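PDB 1H9M: molybdenum-binding-protein from Azotobacter vinelandii, which binds molybdate in the cytoplasm, probably serving molybdenum storage and homeostasis, through two TOBE (Mop-type) domains carried in each chain of a trimer. Local coordinates for residues Gly86-Ile91 against Val100-Gln105; Asn10-Thr15 against Gly106-Thr111; Leu69-Ser74 against Ala128-Val133. One frame throughout, in Å; residues are numbered along the deposited sequence. Where two conformers were deposited one is given.

Contact 1: residues Gly86-Ile91 against Val100-Gln105; sequences GTVKTI and VTLALQ
Thr87 and Ala103 face each other as a hydrogen-bonded pair of the antiparallel beta hairpin formed by strands 82-93 and 97-104 in the second TOBE domain, which has the OB fold. The amide of Ala103 reaches Thr87 O at 2.8 Å, and the return bond from Thr87 N to Ala103 O is 3.1 Å; both are close to straight. Past the non-hydrogen-bonded pair Val88-Leu102, the regular ladder is broken by a classic beta bulge, where Lys89 and Thr90 together face Thr101. Thr101 O takes a firm bond from Lys89 N (2.8 Å) and a weak one from Thr90 N, while Thr101 N donates to Thr90 O at 2.9 Å. Lys89 starts toward the partner strand, CB 3.5 Å from Thr101 O, and its chain then leads away to a salt bridge between NZ and Glu109 OE2.

Within the bulge, Thr90 and Thr101 lie side by side and point the same way. A chi1 of 56° sets Thr90 OG1 between its own backbone N and carbonyl carbon, where it approaches Thr101 CB, and one water is hydrogen-bonded to the hydroxyls of both threonines. Thr101 OG1 also bonds to Thr111 of the next strand. Val88 turns away from this polar face into a buried apolar layer with Val100 and Leu102, which is extended by Leu69 and Leu124. There the two branches of Val88 divide their partners: CG1 meets Val100 CG1 at 4.2 Å, and CG2 rests 3.7 Å from Leu102 CD2.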
loop_
_atom_site.group_PDB
_atom_site.type_symbol
_atom_site.label_atom_id
_atom_site.label_comp_id
_atom_site.label_asym_id
_atom_site.label_seq_id
_atom_site.Cartn_x
_atom_site.Cartn_y
_atom_site.Cartn_z
ATOM N N GLY A 86 -20.361 7.929 0.164
ATOM C CA GLY A 86 -20.992 8.568 -1.005
ATOM C C GLY A 86 -21.809 7.537 -1.769
ATOM O O GLY A 86 -22.311 6.558 -1.227
ATOM N N THR A 87 -21.884 7.792 -3.048
ATOM C CA THR A 87 -22.631 7.035 -4.044
ATOM C C THR A 87 -21.806 6.651 -5.283
ATOM O O THR A 87 -21.110 7.505 -5.811
ATOM C CB THR A 87 -23.945 7.743 -4.430
ATOM O OG1 THR A 87 -24.689 6.891 -5.290
ATOM C CG2 THR A 87 -23.663 9.063 -5.106
ATOM N N VAL A 88 -21.939 5.407 -5.693
ATOM C CA VAL A 88 -21.236 4.965 -6.885
ATOM C C VAL A 88 -21.661 5.794 -8.082
ATOM O O VAL A 88 -22.887 6.001 -8.279
ATOM C CB VAL A 88 -21.437 3.484 -7.184
ATOM C CG1 VAL A 88 -20.792 3.127 -8.534
ATOM C CG2 VAL A 88 -20.920 2.608 -6.049
ATOM N N LYS A 89 -20.731 6.399 -8.758
ATOM C CA LYS A 89 -20.980 7.189 -9.967
ATOM C C LYS A 89 -20.780 6.319 -11.199
ATOM O O LYS A 89 -21.675 6.215 -12.070
ATOM C CB LYS A 89 -20.058 8.399 -9.961
ATOM C CG LYS A 89 -20.187 9.348 -11.135
ATOM C CD LYS A 89 -19.025 10.331 -11.161
ATOM C CE LYS A 89 -18.981 11.106 -12.466
ATOM N NZ LYS A 89 -17.572 11.362 -12.895
ATOM N N THR A 90 -19.546 5.835 -11.415
ATOM C CA THR A 90 -19.237 5.033 -12.585
ATOM C C THR A 90 -18.455 3.756 -12.194
ATOM O O THR A 90 -17.868 3.674 -11.108
ATOM C CB THR A 90 -18.362 5.778 -13.593
ATOM O OG1 THR A 90 -17.149 6.242 -12.986
ATOM C CG2 THR A 90 -19.022 7.033 -14.173
ATOM N N ILE A 91 -18.636 2.719 -12.998
ATOM C CA ILE A 91 -17.875 1.478 -12.892
ATOM C C ILE A 91 -17.314 1.141 -14.276
ATOM O O ILE A 91 -18.043 1.108 -15.273
ATOM C CB ILE A 91 -18.624 0.281 -12.331
ATOM C CG1 ILE A 91 -19.243 0.633 -10.965
ATOM C CG2 ILE A 91 -17.722 -0.937 -12.138
ATOM C CD1 ILE A 91 -19.978 -0.490 -10.281
ATOM N N VAL A 100 -13.850 1.734 -9.789
ATOM C CA VAL A 100 -15.122 2.274 -9.265
ATOM C C VAL A 100 -14.925 3.718 -8.859
ATOM O O VAL A 100 -14.076 3.993 -7.994
ATOM C CB VAL A 100 -15.593 1.454 -8.076
ATOM C CG1 VAL A 100 -16.925 1.991 -7.498
ATOM C CG2 VAL A 100 -15.814 -0.014 -8.414
ATOM N N THR A 101 -15.737 4.660 -9.384
ATOM C CA THR A 101 -15.621 6.041 -8.863
ATOM C C THR A 101 -16.873 6.365 -8.032
ATOM O O THR A 101 -17.980 6.017 -8.457
ATOM C CB THR A 101 -15.525 6.996 -10.053
ATOM O OG1 THR A 101 -14.319 6.761 -10.818
ATOM C CG2 THR A 101 -15.513 8.472 -9.664
ATOM N N LEU A 102 -16.663 6.963 -6.853
ATOM C CA LEU A 102 -17.801 7.384 -6.010
ATOM C C LEU A 102 -17.829 8.924 -6.019
ATOM O O LEU A 102 -16.820 9.603 -6.137
ATOM C CB LEU A 102 -17.613 7.035 -4.540
ATOM C CG LEU A 102 -17.224 5.636 -4.117
ATOM C CD1 LEU A 102 -17.215 5.516 -2.591
ATOM C CD2 LEU A 102 -18.126 4.541 -4.674
ATOM N N ALA A 103 -19.044 9.453 -5.888
ATOM C CA ALA A 103 -19.273 10.887 -5.740
ATOM C C ALA A 103 -19.509 11.111 -4.244
ATOM O O ALA A 103 -20.366 10.490 -3.609
ATOM C CB ALA A 103 -20.484 11.294 -6.582
ATOM N N LEU A 104 -18.753 12.012 -3.661
ATOM C CA LEU A 104 -18.841 12.322 -2.250
ATOM C C LEU A 104 -19.600 13.610 -1.987
ATOM O O LEU A 104 -19.916 14.332 -2.923
ATOM C CB LEU A 104 -17.391 12.464 -1.740
ATOM C CG LEU A 104 -16.570 11.173 -1.908
ATOM C CD1 LEU A 104 -15.154 11.384 -1.400
ATOM C CD2 LEU A 104 -17.239 10.021 -1.174
ATOM N N GLN A 105 -19.740 13.918 -0.712
ATOM C CA GLN A 105 -20.406 15.151 -0.293
ATOM C C GLN A 105 -19.664 16.387 -0.780
ATOM O O GLN A 105 -18.460 16.515 -0.542
ATOM C CB GLN A 105 -20.459 15.170 1.243
HETATM O O HOH W 1 -15.001 4.295 -12.532
#

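Contact 2: residues Asn10-Thr15 against Gly106-Thr111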
loop_
_atom_site.group_PDB
_atom_site.type_symbol
_atom_site.label_atom_id
_atom_site.label_comp_id
_atom_site.label_asym_id
_atom_site.label_seq_id
_atom_site.Cartn_x
_atom_site.Cartn_y
_atom_site.Cartn_z
ATOM N N ASN A 10 -6.670 9.870 -7.252
ATOM C CA ASN A 10 -7.241 10.744 -6.223
ATOM C C ASN A 10 -6.257 11.782 -5.786
ATOM O O ASN A 10 -5.229 11.480 -5.166
ATOM C CB ASN A 10 -7.572 9.824 -5.017
ATOM C CG ASN A 10 -8.530 8.724 -5.508
ATOM O OD1 ASN A 10 -9.582 9.037 -6.097
ATOM N ND2 ASN A 10 -8.078 7.490 -5.369
ATOM N N VAL A 11 -6.626 13.075 -6.052
ATOM C CA VAL A 11 -5.750 14.177 -5.608
ATOM C C VAL A 11 -6.710 15.178 -4.945
ATOM O O VAL A 11 -7.497 15.773 -5.679
ATOM C CB VAL A 11 -4.945 14.833 -6.740
ATOM C CG1 VAL A 11 -4.136 16.029 -6.173
ATOM C CG2 VAL A 11 -3.936 13.865 -7.371
ATOM N N PHE A 12 -6.733 15.219 -3.627
ATOM C CA PHE A 12 -7.680 16.043 -2.893
ATOM C C PHE A 12 -7.000 17.302 -2.355
ATOM O O PHE A 12 -5.988 17.222 -1.668
ATOM C CB PHE A 12 -8.292 15.306 -1.732
ATOM C CG PHE A 12 -8.859 13.940 -2.006
ATOM C CD1 PHE A 12 -8.169 12.807 -1.644
ATOM C CD2 PHE A 12 -10.120 13.800 -2.574
ATOM C CE1 PHE A 12 -8.702 11.552 -1.860
ATOM C CE2 PHE A 12 -10.654 12.538 -2.805
ATOM C CZ PHE A 12 -9.950 11.418 -2.438
ATOM N N LYS A 13 -7.678 18.452 -2.480
ATOM C CA LYS A 13 -7.141 19.666 -1.864
ATOM C C LYS A 13 -7.691 19.887 -0.469
ATOM O O LYS A 13 -8.838 19.599 -0.145
ATOM C CB LYS A 13 -7.496 20.884 -2.744
ATOM C CG LYS A 13 -6.750 20.917 -4.068
ATOM C CD LYS A 13 -7.163 22.104 -4.919
ATOM C CE LYS A 13 -6.771 21.945 -6.384
ATOM N NZ LYS A 13 -7.336 23.058 -7.210
ATOM N N GLY A 14 -6.805 20.370 0.409
ATOM C CA GLY A 14 -7.247 20.624 1.774
ATOM C C GLY A 14 -6.289 21.456 2.578
ATOM O O GLY A 14 -5.314 21.992 2.067
ATOM N N THR A 15 -6.589 21.564 3.876
ATOM C CA THR A 15 -5.738 22.307 4.792
ATOM C C THR A 15 -5.427 21.481 6.056
ATOM O O THR A 15 -6.327 20.800 6.579
ATOM C CB THR A 15 -6.272 23.654 5.366
ATOM O OG1 THR A 15 -7.555 23.340 5.927
ATOM C CG2 THR A 15 -6.515 24.631 4.216
ATOM N N GLY A 106 -20.348 17.264 -1.507
ATOM C CA GLY A 106 -19.761 18.496 -2.033
ATOM C C GLY A 106 -19.411 18.362 -3.509
ATOM O O GLY A 106 -19.222 19.314 -4.276
ATOM N N GLY A 107 -19.327 17.103 -3.945
ATOM C CA GLY A 107 -19.011 16.782 -5.325
ATOM C C GLY A 107 -17.591 16.270 -5.520
ATOM O O GLY A 107 -17.111 16.205 -6.650
ATOM N N THR A 108 -16.892 15.955 -4.436
ATOM C CA THR A 108 -15.552 15.390 -4.560
ATOM C C THR A 108 -15.702 13.941 -5.019
ATOM O O THR A 108 -16.601 13.271 -4.485
ATOM C CB THR A 108 -14.813 15.482 -3.224
ATOM O OG1 THR A 108 -14.682 16.871 -2.889
ATOM C CG2 THR A 108 -13.467 14.794 -3.294
ATOM N N GLU A 109 -14.909 13.485 -5.972
ATOM C CA GLU A 109 -15.014 12.095 -6.435
ATOM C C GLU A 109 -13.855 11.258 -5.852
ATOM O O GLU A 109 -12.789 11.857 -5.756
ATOM C CB GLU A 109 -14.810 12.022 -7.947
ATOM C CG GLU A 109 -15.910 12.597 -8.812
ATOM C CD GLU A 109 -15.631 12.399 -10.289
ATOM O OE1 GLU A 109 -14.645 11.727 -10.665
ATOM O OE2 GLU A 109 -16.431 12.908 -11.104
ATOM N N ILE A 110 -14.034 9.947 -5.664
ATOM C CA ILE A 110 -12.848 9.165 -5.225
ATOM C C ILE A 110 -12.871 7.885 -6.040
ATOM O O ILE A 110 -13.971 7.388 -6.262
ATOM C CB ILE A 110 -12.831 8.830 -3.725
ATOM C CG1 ILE A 110 -11.645 7.911 -3.346
ATOM C CG2 ILE A 110 -14.104 8.165 -3.290
ATOM C CD1 ILE A 110 -11.101 8.056 -1.946
ATOM N N THR A 111 -11.733 7.438 -6.589
ATOM C CA THR A 111 -11.757 6.251 -7.415
ATOM C C THR A 111 -11.002 5.137 -6.664
ATOM O O THR A 111 -9.918 5.364 -6.108
ATOM C CB THR A 111 -11.042 6.586 -8.722
ATOM O OG1 THR A 111 -11.795 7.673 -9.358
ATOM C CG2 THR A 111 -10.962 5.414 -9.680
HETATM O O HOH W 2 -11.337 10.083 -8.424
#
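The start of strand 10-21, in the first TOBE domain, meets the outer strand 109-115 of the second domain's sheet here, so the contact is an interdomain joint close to a bound molybdate, about 6 Å from the Asn10 side chain. The carboxamide of Asn10 does the work of a backbone partner. Its OD1 receives Thr111 N at 2.7 Å, in plane on a lone pair, and ND2 donates to Thr111 O at 2.9 Å with the acceptor only 5° out of the amide plane. Water donates a further bond to OD1 and is also bonded to Thr111 OG1, which is itself hydrogen-bonded to Thr101 OG1, while ND2 has a second acceptor in Val62 O.

Alongside, the Phe12 ring is met at its edge: Ile110 CD1 lies 3.6 Å from CZ, and Thr108 CG2 lies 3.6 Å from CD2. An alanine in place of Asn10 would probably leave the amide and carbonyl of Thr111 without their mates across the domain boundary and open a gap beside Ile110 CG1. With two partners on the oxygen and two on the nitrogen, the buried carboxamide is fixed in rotation, and Thr111 decides which end is oxygen and which nitrogen.

Contact 3: residues Leu69-Ser74 against Ala128-Val133; sequences LMTDSS and ASASAV
Met70 and Ser131 are joined by a pair of backbone bonds, Met70 N to Ser131 O at 2.7 Å and Ser131 N to Met70 O at 2.8 Å, the donors lying nearly along the C=O axis. This is the tight part of the contact. Next to it Leu69 and Ala132 form a non-hydrogen-bonded pair, and Leu69 CA closes to 3.3 Å on Ser131 O in a CA-H...O contact. Leu69 CD2 also lies 3.9 Å from Ser131 O, and the side chain continues into a buried apolar cluster with Val100, Leu102 and Val114. On the other face of the strands the side chain of Met70 starts out extended, with CG anti to the backbone N, then bends at chi3 (67°), and CE ends 4.0 Å from Val133 CG2. Ser131 OG is bonded to Thr85.

Packing thins after Met70, where the chain turns a corner at Thr71. Of Thr71 the methyl does the touching: CG2 lies 3.6 Å from Ser129 O and 4.0 Å from Ala130 CB. Farther on, residues 72-74 make no contact with 128-133 and fold on themselves, Asp72 OD1 accepting from Ser74 N (3.0 Å) from above the carboxylate plane in an Asx turn.

The outward side of strand 68-70 is taken up by the second subunit. Ser7 of that subunit bonds to Leu69 N, and Met70 and Asp72 pair with one of its strands, so the arrangement is an antiparallel sheet edge continued across a subunit interface.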
loop_
_atom_site.group_PDB
_atom_site.type_symbol
_atom_site.label_atom_id
_atom_site.label_comp_id
_atom_site.label_asym_id
_atom_site.label_seq_id
_atom_site.Cartn_x
_atom_site.Cartn_y
_atom_site.Cartn_z
ATOM N N LEU A 69 -13.401 -0.439 -0.664
ATOM C CA LEU A 69 -14.810 0.000 -0.676
ATOM C C LEU A 69 -15.628 -0.787 0.343
ATOM O O LEU A 69 -15.398 -1.985 0.477
ATOM C CB LEU A 69 -15.476 -0.152 -2.046
ATOM C CG LEU A 69 -14.860 0.799 -3.110
ATOM C CD1 LEU A 69 -15.478 0.381 -4.483
ATOM C CD2 LEU A 69 -15.154 2.245 -2.856
ATOM N N MET A 70 -16.532 -0.116 1.059
ATOM C CA MET A 70 -17.304 -0.910 2.024
ATOM C C MET A 70 -18.803 -0.553 1.867
ATOM O O MET A 70 -19.038 0.627 1.678
ATOM C CB MET A 70 -16.763 -0.695 3.433
ATOM C CG MET A 70 -17.589 -1.292 4.582
ATOM S SD MET A 70 -16.704 -0.961 6.143
ATOM C CE MET A 70 -16.813 0.752 6.260
ATOM N N THR A 71 -19.637 -1.603 1.840
ATOM C CA THR A 71 -21.066 -1.186 1.770
ATOM C C THR A 71 -21.793 -1.444 3.077
ATOM O O THR A 71 -22.937 -1.018 3.213
ATOM C CB THR A 71 -21.832 -1.871 0.627
ATOM O OG1 THR A 71 -21.673 -3.277 0.749
ATOM C CG2 THR A 71 -21.301 -1.391 -0.715
ATOM N N ASP A 72 -21.209 -2.265 3.932
ATOM C CA ASP A 72 -21.848 -2.563 5.227
ATOM C C ASP A 72 -20.744 -2.929 6.208
ATOM O O ASP A 72 -20.105 -3.966 6.042
ATOM C CB ASP A 72 -22.823 -3.725 5.068
ATOM C CG ASP A 72 -23.509 -4.160 6.349
ATOM O OD1 ASP A 72 -23.534 -3.361 7.312
ATOM O OD2 ASP A 72 -24.016 -5.309 6.357
ATOM N N SER A 73 -20.570 -2.110 7.239
ATOM C CA SER A 73 -19.561 -2.393 8.259
ATOM C C SER A 73 -19.991 -3.489 9.212
ATOM O O SER A 73 -19.162 -4.144 9.850
ATOM C CB SER A 73 -19.210 -1.095 8.996
ATOM O OG SER A 73 -20.345 -0.608 9.700
ATOM N N SER A 74 -21.305 -3.728 9.310
ATOM C CA SER A 74 -21.841 -4.779 10.169
ATOM C C SER A 74 -21.429 -4.558 11.625
ATOM O O SER A 74 -20.984 -5.472 12.301
ATOM C CB SER A 74 -21.383 -6.162 9.720
ATOM O OG SER A 74 -21.912 -6.507 8.450
ATOM N N ALA A 128 -25.491 3.296 -6.052
ATOM C CA ALA A 128 -25.321 2.579 -4.821
ATOM C C ALA A 128 -24.499 3.329 -3.758
ATOM O O ALA A 128 -23.564 4.011 -4.158
ATOM C CB ALA A 128 -24.720 1.193 -5.029
ATOM N N SER A 129 -24.942 3.163 -2.507
ATOM C CA SER A 129 -24.244 3.781 -1.395
ATOM C C SER A 129 -22.960 2.923 -1.135
ATOM O O SER A 129 -23.111 1.729 -0.955
ATOM C CB SER A 129 -24.962 3.755 -0.035
ATOM O OG SER A 129 -26.345 3.937 -0.228
ATOM N N ALA A 130 -21.918 3.669 -0.870
ATOM C CA ALA A 130 -20.698 2.893 -0.457
ATOM C C ALA A 130 -19.719 3.861 0.164
ATOM O O ALA A 130 -19.841 5.059 0.032
ATOM C CB ALA A 130 -20.072 2.240 -1.684
ATOM N N SER A 131 -18.795 3.316 0.984
ATOM C CA SER A 131 -17.780 4.181 1.601
ATOM C C SER A 131 -16.353 3.771 1.087
ATOM O O SER A 131 -16.179 2.572 0.896
ATOM C CB SER A 131 -17.727 3.960 3.106
ATOM O OG SER A 131 -18.989 4.315 3.706
ATOM N N ALA A 132 -15.565 4.828 0.930
ATOM C CA ALA A 132 -14.156 4.552 0.508
ATOM C C ALA A 132 -13.401 4.506 1.836
ATOM O O ALA A 132 -13.586 5.377 2.666
ATOM C CB ALA A 132 -13.655 5.686 -0.345
ATOM N N VAL A 133 -12.541 3.493 1.978
ATOM C CA VAL A 133 -11.764 3.322 3.224
ATOM C C VAL A 133 -10.282 3.390 2.886
ATOM O O VAL A 133 -9.857 2.645 2.010
ATOM C CB VAL A 133 -12.103 1.958 3.864
ATOM C CG1 VAL A 133 -11.219 1.703 5.067
ATOM C CG2 VAL A 133 -13.575 1.903 4.274
#

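Contacts 1 and 3 belong to one antiparallel sheet, strand 129-134 lying beside strand 82-93, and both rely on backbone ladders. Contact 1, however, is a hairpin between neighbours in sequence and runs from a buried apolar side to a more exposed, polar one, whereas contact 3 joins strands far apart in the chain at an edge that another subunit extends. Contact 2 touches the same sheet through strand 109-115 but has no ladder: a side-chain amide replaces it, linking the two domains in a buried setting. Lys89 to Glu109 ties contact 1 to contact 2 by charge, while Ile110 against Ala132 joins contacts 2 and 3 by apolar packing.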